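N-alpha-acetyltransferase 35, NatC auxiliary subunit (Saccharomyces cerevisiae, PDB 6YGA) serves as the auxiliary subunit of the NatC complex, which acetylates the N-terminal methionine of the L-A virus Gag protein. Local coordinates at residues B[146-160]-B[190-203]. Residues are numbered along the deposited sequence; the frame is centred on the assembly and turned at random.
Sequences KVLGSCILGVCYLTK and LPGQDVVINSLTES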
loop_
_atom_site.group_PDB
_atom_site.type_symbol
_atom_site.label_atom_id
_atom_site.label_comp_id
_atom_site.label_asym_id
_atom_site.label_seq_id
_atom_site.Cartn_x
_atom_site.Cartn_y
_atom_site.Cartn_z
ATOM N N LYS B 146 17.983 11.063 -34.462
ATOM C CA LYS B 146 18.808 9.919 -34.093
ATOM C C LYS B 146 19.109 9.852 -32.604
ATOM O O LYS B 146 18.877 8.816 -31.973
ATOM C CB LYS B 146 20.124 9.941 -34.889
ATOM C CG LYS B 146 20.447 8.627 -35.592
ATOM C CD LYS B 146 20.599 7.484 -34.591
ATOM C CE LYS B 146 20.640 6.116 -35.269
ATOM N NZ LYS B 146 20.867 5.014 -34.283
ATOM N N VAL B 147 19.628 10.932 -32.017
ATOM C CA VAL B 147 19.987 10.906 -30.601
ATOM C C VAL B 147 18.737 10.838 -29.731
ATOM O O VAL B 147 18.607 9.961 -28.870
ATOM C CB VAL B 147 20.859 12.123 -30.246
ATOM C CG1 VAL B 147 21.195 12.124 -28.761
ATOM C CG2 VAL B 147 22.126 12.120 -31.083
ATOM N N LEU B 148 17.796 11.761 -29.944
ATOM C CA LEU B 148 16.593 11.782 -29.119
ATOM C C LEU B 148 15.712 10.568 -29.392
ATOM O O LEU B 148 15.077 10.039 -28.474
ATOM C CB LEU B 148 15.823 13.081 -29.348
ATOM C CG LEU B 148 14.611 13.314 -28.449
ATOM C CD1 LEU B 148 14.950 13.020 -26.993
ATOM C CD2 LEU B 148 14.117 14.741 -28.601
ATOM N N GLY B 149 15.670 10.108 -30.645
ATOM C CA GLY B 149 14.901 8.913 -30.957
ATOM C C GLY B 149 15.388 7.693 -30.201
ATOM O O GLY B 149 14.589 6.869 -29.749
ATOM N N SER B 150 16.708 7.562 -30.047
ATOM C CA SER B 150 17.251 6.456 -29.266
ATOM C C SER B 150 16.879 6.591 -27.794
ATOM O O SER B 150 16.591 5.590 -27.127
ATOM C CB SER B 150 18.768 6.386 -29.437
ATOM O OG SER B 150 19.396 7.544 -28.917
ATOM N N CYS B 151 16.882 7.820 -27.268
ATOM C CA CYS B 151 16.468 8.041 -25.884
ATOM C C CYS B 151 15.040 7.569 -25.660
ATOM O O CYS B 151 14.764 6.803 -24.729
ATOM C CB CYS B 151 16.592 9.520 -25.521
ATOM S SG CYS B 151 18.266 10.169 -25.448
ATOM N N ILE B 152 14.114 8.026 -26.507
ATOM C CA ILE B 152 12.712 7.649 -26.363
ATOM C C ILE B 152 12.555 6.139 -26.462
ATOM O O ILE B 152 11.771 5.530 -25.724
ATOM C CB ILE B 152 11.858 8.375 -27.417
ATOM C CG1 ILE B 152 12.085 9.889 -27.353
ATOM C CG2 ILE B 152 10.390 8.034 -27.237
ATOM C CD1 ILE B 152 11.674 10.528 -26.047
ATOM N N LEU B 153 13.307 5.509 -27.369
ATOM C CA LEU B 153 13.222 4.061 -27.521
ATOM C C LEU B 153 13.712 3.345 -26.269
ATOM O O LEU B 153 13.166 2.301 -25.889
ATOM C CB LEU B 153 14.022 3.618 -28.744
ATOM C CG LEU B 153 13.907 2.142 -29.122
ATOM C CD1 LEU B 153 12.459 1.779 -29.416
ATOM C CD2 LEU B 153 14.797 1.829 -30.316
ATOM N N GLY B 154 14.741 3.886 -25.616
ATOM C CA GLY B 154 15.240 3.258 -24.403
ATOM C C GLY B 154 14.233 3.304 -23.271
ATOM O O GLY B 154 14.001 2.305 -22.586
ATOM N N VAL B 155 13.616 4.470 -23.064
ATOM C CA VAL B 155 12.602 4.598 -22.023
ATOM C C VAL B 155 11.377 3.756 -22.360
ATOM O O VAL B 155 10.786 3.119 -21.479
ATOM C CB VAL B 155 12.244 6.081 -21.812
ATOM C CG1 VAL B 155 11.116 6.225 -20.804
ATOM C CG2 VAL B 155 13.468 6.856 -21.350
ATOM N N CYS B 156 10.977 3.725 -23.635
ATOM C CA CYS B 156 9.846 2.887 -24.022
ATOM C C CYS B 156 10.162 1.413 -23.805
ATOM O O CYS B 156 9.277 0.628 -23.442
ATOM C CB CYS B 156 9.457 3.143 -25.479
ATOM S SG CYS B 156 8.594 4.703 -25.780
ATOM N N TYR B 157 11.419 1.017 -24.020
ATOM C CA TYR B 157 11.821 -0.349 -23.700
ATOM C C TYR B 157 11.743 -0.598 -22.200
ATOM O O TYR B 157 11.408 -1.705 -21.763
ATOM C CB TYR B 157 13.235 -0.624 -24.217
ATOM C CG TYR B 157 13.636 -2.081 -24.126
ATOM C CD1 TYR B 157 13.365 -2.960 -25.166
ATOM C CD2 TYR B 157 14.275 -2.578 -22.997
ATOM C CE1 TYR B 157 13.722 -4.294 -25.088
ATOM C CE2 TYR B 157 14.635 -3.910 -22.908
ATOM C CZ TYR B 157 14.356 -4.761 -23.957
ATOM O OH TYR B 157 14.712 -6.086 -23.871
ATOM N N LEU B 158 12.040 0.426 -21.395
ATOM C CA LEU B 158 11.974 0.277 -19.945
ATOM C C LEU B 158 10.545 0.027 -19.479
ATOM O O LEU B 158 10.285 -0.912 -18.717
ATOM C CB LEU B 158 12.547 1.520 -19.263
ATOM C CG LEU B 158 12.457 1.546 -17.737
ATOM C CD1 LEU B 158 13.420 0.537 -17.118
ATOM C CD2 LEU B 158 12.721 2.947 -17.210
ATOM N N THR B 159 9.603 0.863 -19.924
ATOM C CA THR B 159 8.218 0.711 -19.489
ATOM C C THR B 159 7.645 -0.635 -19.908
ATOM O O THR B 159 6.820 -1.210 -19.188
ATOM C CB THR B 159 7.355 1.844 -20.044
ATOM O OG1 THR B 159 7.149 1.642 -21.447
ATOM C CG2 THR B 159 8.029 3.189 -19.828
ATOM N N LYS B 160 8.063 -1.151 -21.066
ATOM C CA LYS B 160 7.641 -2.488 -21.466
ATOM C C LYS B 160 8.155 -3.538 -20.489
ATOM O O LYS B 160 7.456 -4.511 -20.186
ATOM C CB LYS B 160 8.126 -2.789 -22.883
ATOM C CG LYS B 160 7.617 -4.108 -23.445
ATOM C CD LYS B 160 8.294 -4.451 -24.763
ATOM C CE LYS B 160 7.676 -5.687 -25.403
ATOM N NZ LYS B 160 8.370 -6.055 -26.667
ATOM N N LEU B 190 7.865 -3.790 -30.842
ATOM C CA LEU B 190 8.954 -3.099 -30.162
ATOM C C LEU B 190 10.220 -3.947 -30.235
ATOM O O LEU B 190 10.172 -5.148 -29.942
ATOM C CB LEU B 190 8.580 -2.808 -28.711
ATOM C CG LEU B 190 9.372 -1.701 -28.010
ATOM C CD1 LEU B 190 8.495 -0.950 -27.019
ATOM C CD2 LEU B 190 10.598 -2.262 -27.314
ATOM N N PRO B 191 11.357 -3.371 -30.616
ATOM C CA PRO B 191 12.554 -4.181 -30.868
ATOM C C PRO B 191 13.114 -4.790 -29.592
ATOM O O PRO B 191 12.768 -4.412 -28.469
ATOM C CB PRO B 191 13.535 -3.179 -31.484
ATOM C CG PRO B 191 13.095 -1.859 -30.959
ATOM C CD PRO B 191 11.597 -1.941 -30.868
ATOM N N GLY B 192 14.007 -5.760 -29.789
ATOM C CA GLY B 192 14.643 -6.449 -28.688
ATOM C C GLY B 192 15.728 -5.619 -28.030
ATOM O O GLY B 192 16.045 -4.505 -28.443
ATOM N N GLN B 193 16.312 -6.196 -26.976
ATOM C CA GLN B 193 17.290 -5.461 -26.178
ATOM C C GLN B 193 18.524 -5.101 -26.997
ATOM O O GLN B 193 19.070 -4.000 -26.854
ATOM C CB GLN B 193 17.687 -6.280 -24.952
ATOM C CG GLN B 193 18.532 -5.518 -23.946
ATOM C CD GLN B 193 19.231 -6.433 -22.960
ATOM O OE1 GLN B 193 19.829 -7.438 -23.345
ATOM N NE2 GLN B 193 19.158 -6.089 -21.681
ATOM N N ASP B 194 18.979 -6.012 -27.860
ATOM C CA ASP B 194 20.191 -5.757 -28.631
ATOM C C ASP B 194 20.029 -4.538 -29.531
ATOM O O ASP B 194 20.946 -3.718 -29.649
ATOM C CB ASP B 194 20.556 -6.990 -29.457
ATOM C CG ASP B 194 20.779 -8.221 -28.600
ATOM O OD1 ASP B 194 21.306 -8.081 -27.476
ATOM O OD2 ASP B 194 20.426 -9.331 -29.050
ATOM N N VAL B 195 18.862 -4.397 -30.164
ATOM C CA VAL B 195 18.624 -3.258 -31.047
ATOM C C VAL B 195 18.620 -1.958 -30.254
ATOM O O VAL B 195 19.185 -0.946 -30.687
ATOM C CB VAL B 195 17.309 -3.456 -31.823
ATOM C CG1 VAL B 195 17.028 -2.255 -32.718
ATOM C CG2 VAL B 195 17.367 -4.736 -32.645
ATOM N N VAL B 196 17.997 -1.968 -29.073
ATOM C CA VAL B 196 17.904 -0.755 -28.265
ATOM C C VAL B 196 19.282 -0.318 -27.781
ATOM O O VAL B 196 19.624 0.869 -27.832
ATOM C CB VAL B 196 16.929 -0.977 -27.093
ATOM C CG1 VAL B 196 16.863 0.257 -26.209
ATOM C CG2 VAL B 196 15.546 -1.336 -27.618
ATOM N N ILE B 197 20.097 -1.265 -27.309
ATOM C CA ILE B 197 21.430 -0.915 -26.825
ATOM C C ILE B 197 22.307 -0.431 -27.972
ATOM O O ILE B 197 23.072 0.530 -27.823
ATOM C CB ILE B 197 22.062 -2.110 -26.089
ATOM C CG1 ILE B 197 21.202 -2.512 -24.895
ATOM C CG2 ILE B 197 23.471 -1.776 -25.622
ATOM C CD1 ILE B 197 21.657 -3.789 -24.240
ATOM N N ASN B 198 22.207 -1.081 -29.136
ATOM C CA ASN B 198 22.966 -0.630 -30.297
ATOM C C ASN B 198 22.523 0.760 -30.738
ATOM O O ASN B 198 23.358 1.603 -31.087
ATOM C CB ASN B 198 22.822 -1.629 -31.446
ATOM C CG ASN B 198 23.549 -2.936 -31.178
ATOM O OD1 ASN B 198 24.426 -3.008 -30.318
ATOM N ND2 ASN B 198 23.190 -3.976 -31.924
ATOM N N SER B 199 21.213 1.021 -30.721
ATOM C CA SER B 199 20.713 2.342 -31.094
ATOM C C SER B 199 21.239 3.416 -30.150
ATOM O O SER B 199 21.624 4.506 -30.591
ATOM C CB SER B 199 19.184 2.340 -31.106
ATOM O OG SER B 199 18.669 3.650 -31.266
ATOM N N LEU B 200 21.267 3.124 -28.848
ATOM C CA LEU B 200 21.781 4.083 -27.876
ATOM C C LEU B 200 23.292 4.246 -28.004
ATOM O O LEU B 200 23.822 5.347 -27.810
ATOM C CB LEU B 200 21.406 3.638 -26.462
ATOM C CG LEU B 200 19.912 3.619 -26.136
ATOM C CD1 LEU B 200 19.610 2.655 -24.997
ATOM C CD2 LEU B 200 19.435 5.019 -25.790
ATOM N N THR B 201 24.002 3.163 -28.327
ATOM C CA THR B 201 25.442 3.263 -28.538
ATOM C C THR B 201 25.760 4.089 -29.780
ATOM O O THR B 201 26.683 4.911 -29.764
ATOM C CB THR B 201 26.057 1.865 -28.641
ATOM O OG1 THR B 201 26.048 1.242 -27.351
ATOM C CG2 THR B 201 27.491 1.933 -29.152
ATOM N N GLU B 202 24.999 3.893 -30.860
ATOM C CA GLU B 202 25.226 4.665 -32.079
ATOM C C GLU B 202 25.012 6.154 -31.841
ATOM O O GLU B 202 25.757 6.989 -32.370
ATOM C CB GLU B 202 24.316 4.164 -33.199
ATOM C CG GLU B 202 24.670 2.779 -33.718
ATOM C CD GLU B 202 23.697 2.282 -34.769
ATOM O OE1 GLU B 202 22.816 3.064 -35.185
ATOM O OE2 GLU B 202 23.811 1.107 -35.177
ATOM N N SER B 203 23.994 6.513 -31.053
ATOM C CA SER B 203 23.812 7.916 -30.699
ATOM C C SER B 203 24.951 8.418 -29.822
ATOM O O SER B 203 25.301 9.602 -29.885
ATOM C CB SER B 203 22.471 8.121 -29.997
ATOM O OG SER B 203 21.392 7.958 -30.900
#
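Ser150 and Ser203 meet hydroxyl to hydroxyl where helices 142-167 and 193-209 pack as a near-antiparallel pair, the segment axes 8.7 Å apart at closest approach and 149° between N-to-C directions. The hydrogen bond between Ser150 OG and Ser203 OG measures 2.8 Å, and the backbones come closest here, Val147 CA lying 4.9 Å from Ser203 CA, consistent with the small side chains of Ser150, Ser199 and Ser203. Ser150 OG sits between its own N and carbonyl carbon (chi1 64°), a setting that also turns it toward Val147 O, in a modelled hydrogen bond that is doubtfully short. Beside this polar patch, Lys146 NZ forms a 2.9 Å salt bridge with Glu202 OE1, approaching on the anti side and tilted out of the carboxylate plane.

Farther along, the spacing widens to 6.2 Å between Gly154 CA and Val196 CA. Val196 divides its branches, CG1 over Gly154 and CG2 obliquely against the Tyr157 ring at CD1, while Leu153 CD1 meets Pro191 CG at 4.0 Å. With CG anti to its backbone N (chi1 -171°), Tyr157 extends past the start of helix 193-209, where Gly192 is the N-cap. Glu234 hydrogen-bonds the phenol oxygen, and helix 215-231 packs against Tyr157, Leu200 and Ser203. At the ring's edge, Pro191 O lies near its plane, 3.5 Å from Tyr157 CE1.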